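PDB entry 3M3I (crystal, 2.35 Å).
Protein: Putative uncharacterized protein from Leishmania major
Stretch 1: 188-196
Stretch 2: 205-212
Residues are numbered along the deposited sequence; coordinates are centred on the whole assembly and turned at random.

Stretch 1 188-196: EIFTQAQLM
Stretch 2, residues 205-212: VIKQMAYE

Residues 188-196 and 205-212 of one chain pack as two helix ends with the extended segments that flank them, burying 563 Å² between them, both sides summed. Stretch 1 starts as a strand at Glu-188 and Ile-189 (phi/psi -111/148 at Ile-189), stays extended through Phe-190 and Thr-191 (-127/161), and turns helical at Gln-192 (-61/-47). Stretch 2 is helical from Val-205 to Met-209, then extends at Ala-210 (-98/147) and Tyr-211 (-58/139). The helix axes run nearly antiparallel, at 165°, and approach to 9.6 Å, so the start of helix 192-196 lies beside the end of helix 205-209. Thr-191 and Tyr-211 set the register, with their CA atoms 4.7 Å apart.

Gln-192 is the centre of the contact, with 119 Å² covered. Gln-192 N donates to Tyr-211 O at 2.9 Å (N-H...O 150°); this amide, in the first turn of its helix, finds its acceptor across the interface. The same carbonyl receives a CA-H...O contact from Thr-191 CA, 3.3 Å from Tyr-211 O. The Gln-192 side chain (chi1 m, chi2 t, chi3 24°) starts sideways, but its end comes nearer stretch 2, where Gln-192 NE2 donates to Ala-210 O at 2.9 Å (153°), binding the carbonyl just past the helix. Gln-192 NE2 also lies 3.2 Å from Lys-207 O, but the angle is too poor for a hydrogen bond. The aliphatic part packs against stretch 2 as well: Gln-192 CG is 3.6 Å from Ala-210 CB and 3.9 Å from Ile-206 CG2.

Ile-206 (83 Å²; chi1 m, chi2 t) points toward stretch 1 and supplies the apolar counterpart. Ile-206 CD1 meets Leu-195 CB at 4.0 Å and Met-196 SD at 3.8 Å; Leu-195 is m,t and Met-196 m,m,m. Leu-195 CD1 also lies 4.1 Å from Ala-210 CB. The backbone bond from Ala-210 N to Ile-206 O (2.8 Å) holds the last helical turn, while Leu-195 N to Thr-191 O (3.1 Å) and Met-196 N to Gln-192 O (2.8 Å) build the first turn of helix 192-196.

Tyr-211 (76 Å² covered; chi1 -85°, chi2 -61°) lies against the extended part of stretch 1. Its ring meets Ile-189 (chi1 t, chi2 p) at the edge, with Tyr-211 CD2 4.0 Å from Ile-189 CG1, while its OH is hydrogen-bonded elsewhere in the structure. Near the start of helix 192-196, a water donates to Glu-212 O at 3.1 Å and accepts a weak bond from Ala-193 N at 3.4 Å.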

# COMPACT_ATOMS: atom_id res chain seq x y z
N GLU A 188 17.08 6.58 10.97
CA GLU A 188 17.81 6.53 12.23
C GLU A 188 17.62 5.15 12.84
O GLU A 188 16.50 4.71 12.96
CB GLU A 188 17.35 7.63 13.20
CG GLU A 188 18.02 7.56 14.58
CD GLU A 188 18.03 8.90 15.33
OE1 GLU A 188 17.25 9.81 14.96
OE2 GLU A 188 18.82 9.03 16.30
N ILE A 189 18.71 4.48 13.19
CA ILE A 189 18.63 3.16 13.81
C ILE A 189 19.10 3.32 15.25
O ILE A 189 19.93 4.17 15.55
CB ILE A 189 19.44 2.11 13.02
CG1 ILE A 189 19.13 0.69 13.49
CG2 ILE A 189 20.95 2.35 13.17
CD1 ILE A 189 17.74 0.21 13.11
N PHE A 190 18.54 2.53 16.15
CA PHE A 190 18.79 2.67 17.56
C PHE A 190 19.48 1.42 18.10
O PHE A 190 19.53 0.39 17.41
CB PHE A 190 17.47 2.94 18.31
CG PHE A 190 16.76 4.20 17.86
CD1 PHE A 190 15.74 4.14 16.92
CD2 PHE A 190 17.11 5.44 18.37
CE1 PHE A 190 15.10 5.28 16.50
CE2 PHE A 190 16.46 6.59 17.95
CZ PHE A 190 15.46 6.52 17.03
N THR A 191 20.06 1.54 19.30
CA THR A 191 20.59 0.42 20.10
C THR A 191 19.97 0.45 21.50
O THR A 191 19.47 1.50 21.94
CB THR A 191 22.12 0.49 20.25
OG1 THR A 191 22.49 1.66 20.98
CG2 THR A 191 22.79 0.47 18.89
N GLN A 192 20.02 -0.66 22.22
CA GLN A 192 19.39 -0.73 23.54
C GLN A 192 19.95 0.24 24.58
O GLN A 192 19.19 0.89 25.29
CB GLN A 192 19.48 -2.15 24.09
CG GLN A 192 18.53 -3.15 23.43
CD GLN A 192 18.86 -4.55 23.84
OE1 GLN A 192 19.47 -4.78 24.89
NE2 GLN A 192 18.49 -5.51 23.00
N ALA A 193 21.27 0.32 24.70
CA ALA A 193 21.93 1.16 25.72
C ALA A 193 21.69 2.63 25.48
O ALA A 193 21.77 3.45 26.41
CB ALA A 193 23.44 0.89 25.77
N GLN A 194 21.44 2.97 24.22
CA GLN A 194 21.07 4.31 23.83
C GLN A 194 19.64 4.60 24.29
O GLN A 194 19.39 5.62 24.96
CB GLN A 194 21.21 4.45 22.32
CG GLN A 194 20.75 5.79 21.75
CD GLN A 194 20.62 5.73 20.25
OE1 GLN A 194 20.56 4.65 19.67
NE2 GLN A 194 20.57 6.90 19.61
N LEU A 195 18.70 3.72 23.94
CA LEU A 195 17.26 3.95 24.21
C LEU A 195 16.94 3.81 25.70
O LEU A 195 16.11 4.54 26.23
CB LEU A 195 16.37 3.01 23.39
CG LEU A 195 16.36 3.18 21.86
CD1 LEU A 195 15.55 2.07 21.17
CD2 LEU A 195 15.84 4.55 21.45
N MET A 196 17.59 2.87 26.38
CA MET A 196 17.43 2.74 27.83
C MET A 196 17.80 4.02 28.60
O MET A 196 17.27 4.27 29.68
CB MET A 196 18.25 1.57 28.37
CG MET A 196 17.65 0.21 28.03
SD MET A 196 15.96 0.04 28.60
CE MET A 196 16.25 -0.30 30.34
N VAL A 205 10.12 -3.88 25.41
CA VAL A 205 10.16 -3.71 23.95
C VAL A 205 11.58 -3.33 23.51
O VAL A 205 12.05 -3.79 22.47
CB VAL A 205 9.11 -2.67 23.43
CG1 VAL A 205 9.21 -1.37 24.18
CG2 VAL A 205 9.30 -2.40 21.93
N ILE A 206 12.26 -2.51 24.31
CA ILE A 206 13.62 -2.09 23.95
C ILE A 206 14.56 -3.30 23.87
O ILE A 206 15.20 -3.50 22.84
CB ILE A 206 14.17 -1.03 24.91
CG1 ILE A 206 13.44 0.30 24.71
CG2 ILE A 206 15.67 -0.81 24.68
CD1 ILE A 206 13.67 1.29 25.85
N LYS A 207 14.62 -4.09 24.94
CA LYS A 207 15.47 -5.29 24.96
C LYS A 207 15.04 -6.38 23.98
O LYS A 207 15.85 -7.19 23.57
CB LYS A 207 15.59 -5.85 26.38
CG LYS A 207 16.58 -5.06 27.25
CD LYS A 207 16.66 -5.58 28.66
CE LYS A 207 17.77 -4.86 29.43
NZ LYS A 207 18.16 -5.57 30.70
N GLN A 208 13.76 -6.41 23.60
CA GLN A 208 13.24 -7.35 22.62
C GLN A 208 13.54 -6.88 21.21
O GLN A 208 13.97 -7.68 20.39
CB GLN A 208 11.72 -7.53 22.80
CG GLN A 208 11.01 -8.45 21.76
CD GLN A 208 9.51 -8.56 21.99
OE1 GLN A 208 9.02 -8.41 23.13
NE2 GLN A 208 8.75 -8.82 20.93
N MET A 209 13.34 -5.60 20.92
CA MET A 209 13.36 -5.10 19.53
C MET A 209 14.52 -4.21 19.10
O MET A 209 14.63 -3.90 17.92
CB MET A 209 12.05 -4.36 19.21
CG MET A 209 10.79 -5.23 19.32
SD MET A 209 10.81 -6.67 18.22
CE MET A 209 11.02 -5.90 16.61
N ALA A 210 15.36 -3.76 20.02
CA ALA A 210 16.51 -2.92 19.65
C ALA A 210 17.77 -3.75 19.53
O ALA A 210 17.93 -4.74 20.25
CB ALA A 210 16.71 -1.80 20.65
N TYR A 211 18.64 -3.35 18.61
CA TYR A 211 19.95 -3.97 18.46
C TYR A 211 20.73 -3.88 19.76
O TYR A 211 20.69 -2.85 20.45
CB TYR A 211 20.76 -3.28 17.37
CG TYR A 211 20.51 -3.77 15.95
CD1 TYR A 211 20.75 -5.10 15.59
CD2 TYR A 211 20.08 -2.89 14.96
CE1 TYR A 211 20.55 -5.53 14.28
CE2 TYR A 211 19.87 -3.32 13.66
CZ TYR A 211 20.11 -4.63 13.32
OH TYR A 211 19.91 -5.03 12.02
N GLU A 212 21.42 -4.98 20.09
CA GLU A 212 22.34 -5.03 21.24
C GLU A 212 23.78 -4.91 20.75
O GLU A 212 24.43 -3.88 20.96
CB GLU A 212 22.19 -6.34 22.03
O HOH W 1 23.14 -1.94 23.08